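Local coordinates for RagB/SusD domain protein (Flavobacterium johnsoniae, PDB 5J90), which binds chitin as a SusD homolog and probably delivers chitin fragments for uptake at the outer membrane, at residues S61-T66 against Q423-G428. Sequence-based numbering, arbitrary orientation.
Sequences SGYMAT and QKWIAG
Tyr-63 and Trp-425 reach past each other in opposite directions, and each ends in a hydrogen bond to backbone on the other's segment. The indole N-H of Trp-425 is given to the carbonyl of Ser-61: NE1 to O is 2.8 Å, the N-H...O angle is 173°, and the acceptor lies within the indole plane. In the reverse sense, Tyr-63 OH donates to Trp-425 O at 2.6 Å, lying in that carbonyl's plane on a lone pair. Chi1 (-180°) sets CG of Trp-425 anti to the backbone N, and the ring beyond it comes close to the turn after helix 57-60. In this largely helical SusD-family fold, the contact ties that turn, just ahead of the short strand 64-65, to a late part of helix 413-428, over 350 residues away. Aromatic packing accompanies the bonds: the Tyr-63 edge meets the Trp-425 face in an edge-to-face pair, planes at 58°, and Tyr-63 CE1 lies 3.6 Å from Trp-425 CE2. An alanine in place of Trp-425 would probably leave the Ser-61 carbonyl without its indole donor and open a gap beside the Tyr-63 edge. Backbone atoms of both glycines also pack against the two aromatic side chains. Gly-62 O sits 3.4 Å from Trp-425 CZ2 at the indole edge and is hydrogen-bonded to Ser-268 OG, while Gly-428 C approaches Tyr-63 OH to 3.3 Å. Within the turn, Ser-61 OG accepts from Tyr-63 N at 3.2 Å, an ST turn, and also pairs with Ser-57 O.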
ATOM      1  N   SER A  61      20.663   2.603   1.572  1.00  8.59           N
ATOM      2  CA  SER A  61      20.647   1.811   2.805  1.00  9.88           C
ATOM      3  C   SER A  61      21.305   2.518   3.980  1.00 10.31           C
ATOM      4  O   SER A  61      21.158   2.085   5.118  1.00  9.41           O
ATOM      5  CB  SER A  61      21.406   0.503   2.585  1.00  9.51           C
ATOM      6  OG  SER A  61      22.780   0.778   2.298  1.00 10.14           O
ATOM      7  N   GLY A  62      22.088   3.557   3.700  1.00  9.49           N
ATOM      8  CA  GLY A  62      22.910   4.171   4.725  1.00 10.26           C
ATOM      9  C   GLY A  62      24.271   3.531   4.943  1.00  9.64           C
ATOM     10  O   GLY A  62      25.001   3.936   5.851  1.00 10.80           O
ATOM     11  N   TYR A  63      24.638   2.546   4.129  1.00  8.88           N
ATOM     12  CA  TYR A  63      25.929   1.878   4.297  1.00 10.28           C
ATOM     13  C   TYR A  63      27.120   2.697   3.789  1.00 10.05           C
ATOM     14  O   TYR A  63      28.183   2.693   4.410  1.00 11.24           O
ATOM     15  CB  TYR A  63      25.923   0.554   3.551  1.00  9.00           C
ATOM     16  CG  TYR A  63      25.288  -0.612   4.288  1.00  8.85           C
ATOM     17  CD1 TYR A  63      24.749  -0.473   5.573  1.00  9.13           C
ATOM     18  CD2 TYR A  63      25.243  -1.865   3.696  1.00  9.02           C
ATOM     19  CE1 TYR A  63      24.185  -1.575   6.240  1.00  8.59           C
ATOM     20  CE2 TYR A  63      24.693  -2.958   4.349  1.00  9.19           C
ATOM     21  CZ  TYR A  63      24.164  -2.811   5.621  1.00  8.03           C
ATOM     22  OH  TYR A  63      23.627  -3.913   6.253  1.00  9.09           O
ATOM     23  N   MET A  64      26.948   3.356   2.648  1.00  9.11           N
ATOM     24  CA  MET A  64      28.062   3.995   1.938  1.00  9.18           C
ATOM     25  C   MET A  64      27.594   5.288   1.306  1.00 10.11           C
ATOM     26  O   MET A  64      26.387   5.517   1.159  1.00 10.92           O
ATOM     27  CB  MET A  64      28.608   3.043   0.867  1.00 10.85           C
ATOM     28  CG  MET A  64      29.213   1.770   1.447  1.00 13.37           C
ATOM     29  SD  MET A  64      29.739   0.532   0.242  1.00 12.64           S
ATOM     30  CE  MET A  64      28.462  -0.720   0.476  1.00 13.43           C
ATOM     31  N   ALA A  65      28.543   6.146   0.929  1.00 10.30           N
ATOM     32  CA  ALA A  65      28.206   7.420   0.292  1.00 10.35           C
ATOM     33  C   ALA A  65      29.298   7.814  -0.679  1.00 11.17           C
ATOM     34  O   ALA A  65      30.471   7.488  -0.471  1.00 11.87           O
ATOM     35  CB  ALA A  65      28.022   8.508   1.338  1.00 11.21           C
ATOM     36  N   THR A  66      28.916   8.498  -1.751  1.00 11.21           N
ATOM     37  CA  THR A  66      29.902   8.931  -2.734  1.00 11.08           C
ATOM     38  C   THR A  66      30.403  10.360  -2.478  1.00 12.64           C
ATOM     39  O   THR A  66      29.632  11.235  -2.081  1.00 12.80           O
ATOM     40  CB  THR A  66      29.362   8.825  -4.173  1.00 11.88           C
ATOM     41  OG1 THR A  66      30.425   9.124  -5.093  1.00 11.75           O
ATOM     42  CG2 THR A  66      28.220   9.808  -4.399  1.00 11.58           C
ATOM     43  N   GLN A 423      21.054  -3.819  14.818  1.00 10.04           N
ATOM     44  CA  GLN A 423      22.120  -4.816  14.871  1.00  9.33           C
ATOM     45  C   GLN A 423      22.182  -5.644  13.588  1.00 10.21           C
ATOM     46  O   GLN A 423      23.262  -6.011  13.116  1.00 10.12           O
ATOM     47  CB  GLN A 423      21.978  -5.678  16.123  1.00  9.66           C
ATOM     48  CG  GLN A 423      22.363  -4.904  17.384  1.00 10.81           C
ATOM     49  CD  GLN A 423      23.799  -4.394  17.338  1.00 11.20           C
ATOM     50  OE1 GLN A 423      24.709  -5.098  16.892  1.00 11.34           O
ATOM     51  NE2 GLN A 423      24.007  -3.162  17.803  1.00 12.25           N
ATOM     52  N   LYS A 424      21.020  -5.903  13.003  1.00  9.33           N
ATOM     53  CA  LYS A 424      20.937  -6.604  11.730  1.00  8.07           C
ATOM     54  C   LYS A 424      21.623  -5.783  10.631  1.00  8.80           C
ATOM     55  O   LYS A 424      22.410  -6.308   9.824  1.00  9.61           O
ATOM     56  CB  LYS A 424      19.454  -6.803  11.414  1.00  9.94           C
ATOM     57  CG  LYS A 424      19.140  -7.761  10.304  1.00  9.49           C
ATOM     58  CD  LYS A 424      17.612  -7.871  10.211  1.00  9.86           C
ATOM     59  CE  LYS A 424      17.181  -8.816   9.128  1.00 10.25           C
ATOM     60  NZ  LYS A 424      15.736  -8.579   8.835  1.00  9.60           N
ATOM     61  N   TRP A 425      21.335  -4.489  10.622  1.00  8.15           N
ATOM     62  CA  TRP A 425      21.917  -3.552   9.671  1.00  8.66           C
ATOM     63  C   TRP A 425      23.449  -3.524   9.803  1.00  9.62           C
ATOM     64  O   TRP A 425      24.162  -3.610   8.803  1.00  9.43           O
ATOM     65  CB  TRP A 425      21.280  -2.186   9.914  1.00  8.55           C
ATOM     66  CG  TRP A 425      21.695  -1.013   9.053  1.00  8.90           C
ATOM     67  CD1 TRP A 425      21.125  -0.611   7.875  1.00  8.87           C
ATOM     68  CD2 TRP A 425      22.680  -0.019   9.376  1.00  9.02           C
ATOM     69  NE1 TRP A 425      21.719   0.542   7.426  1.00  8.68           N
ATOM     70  CE2 TRP A 425      22.685   0.925   8.325  1.00  8.35           C
ATOM     71  CE3 TRP A 425      23.575   0.152  10.441  1.00 10.27           C
ATOM     72  CZ2 TRP A 425      23.534   2.032   8.313  1.00  9.60           C
ATOM     73  CZ3 TRP A 425      24.428   1.250  10.421  1.00 10.38           C
ATOM     74  CH2 TRP A 425      24.401   2.174   9.366  1.00  9.89           C
ATOM     75  N   ILE A 426      23.961  -3.438  11.029  1.00  9.15           N
ATOM     76  CA  ILE A 426      25.417  -3.451  11.196  1.00 10.42           C
ATOM     77  C   ILE A 426      26.011  -4.767  10.682  1.00  9.67           C
ATOM     78  O   ILE A 426      27.012  -4.762   9.961  1.00  9.65           O
ATOM     79  CB  ILE A 426      25.861  -3.208  12.663  1.00  8.92           C
ATOM     80  CG1 ILE A 426      25.401  -1.834  13.147  1.00  9.81           C
ATOM     81  CG2 ILE A 426      27.392  -3.322  12.784  1.00 10.21           C
ATOM     82  CD1 ILE A 426      25.553  -1.625  14.664  1.00 12.61           C
ATOM     83  N   ALA A 427      25.400  -5.889  11.051  1.00  8.82           N
ATOM     84  CA  ALA A 427      25.922  -7.203  10.688  1.00  9.14           C
ATOM     85  C   ALA A 427      25.959  -7.457   9.180  1.00 10.30           C
ATOM     86  O   ALA A 427      26.820  -8.197   8.697  1.00 10.42           O
ATOM     87  CB  ALA A 427      25.129  -8.305  11.400  1.00  9.72           C
ATOM     88  N   GLY A 428      25.023  -6.857   8.436  1.00  8.95           N
ATOM     89  CA  GLY A 428      24.885  -7.157   7.019  1.00  9.58           C
ATOM     90  C   GLY A 428      25.784  -6.356   6.094  1.00 10.08           C
ATOM     91  O   GLY A 428      25.794  -6.616   4.897  1.00 10.61           O
TER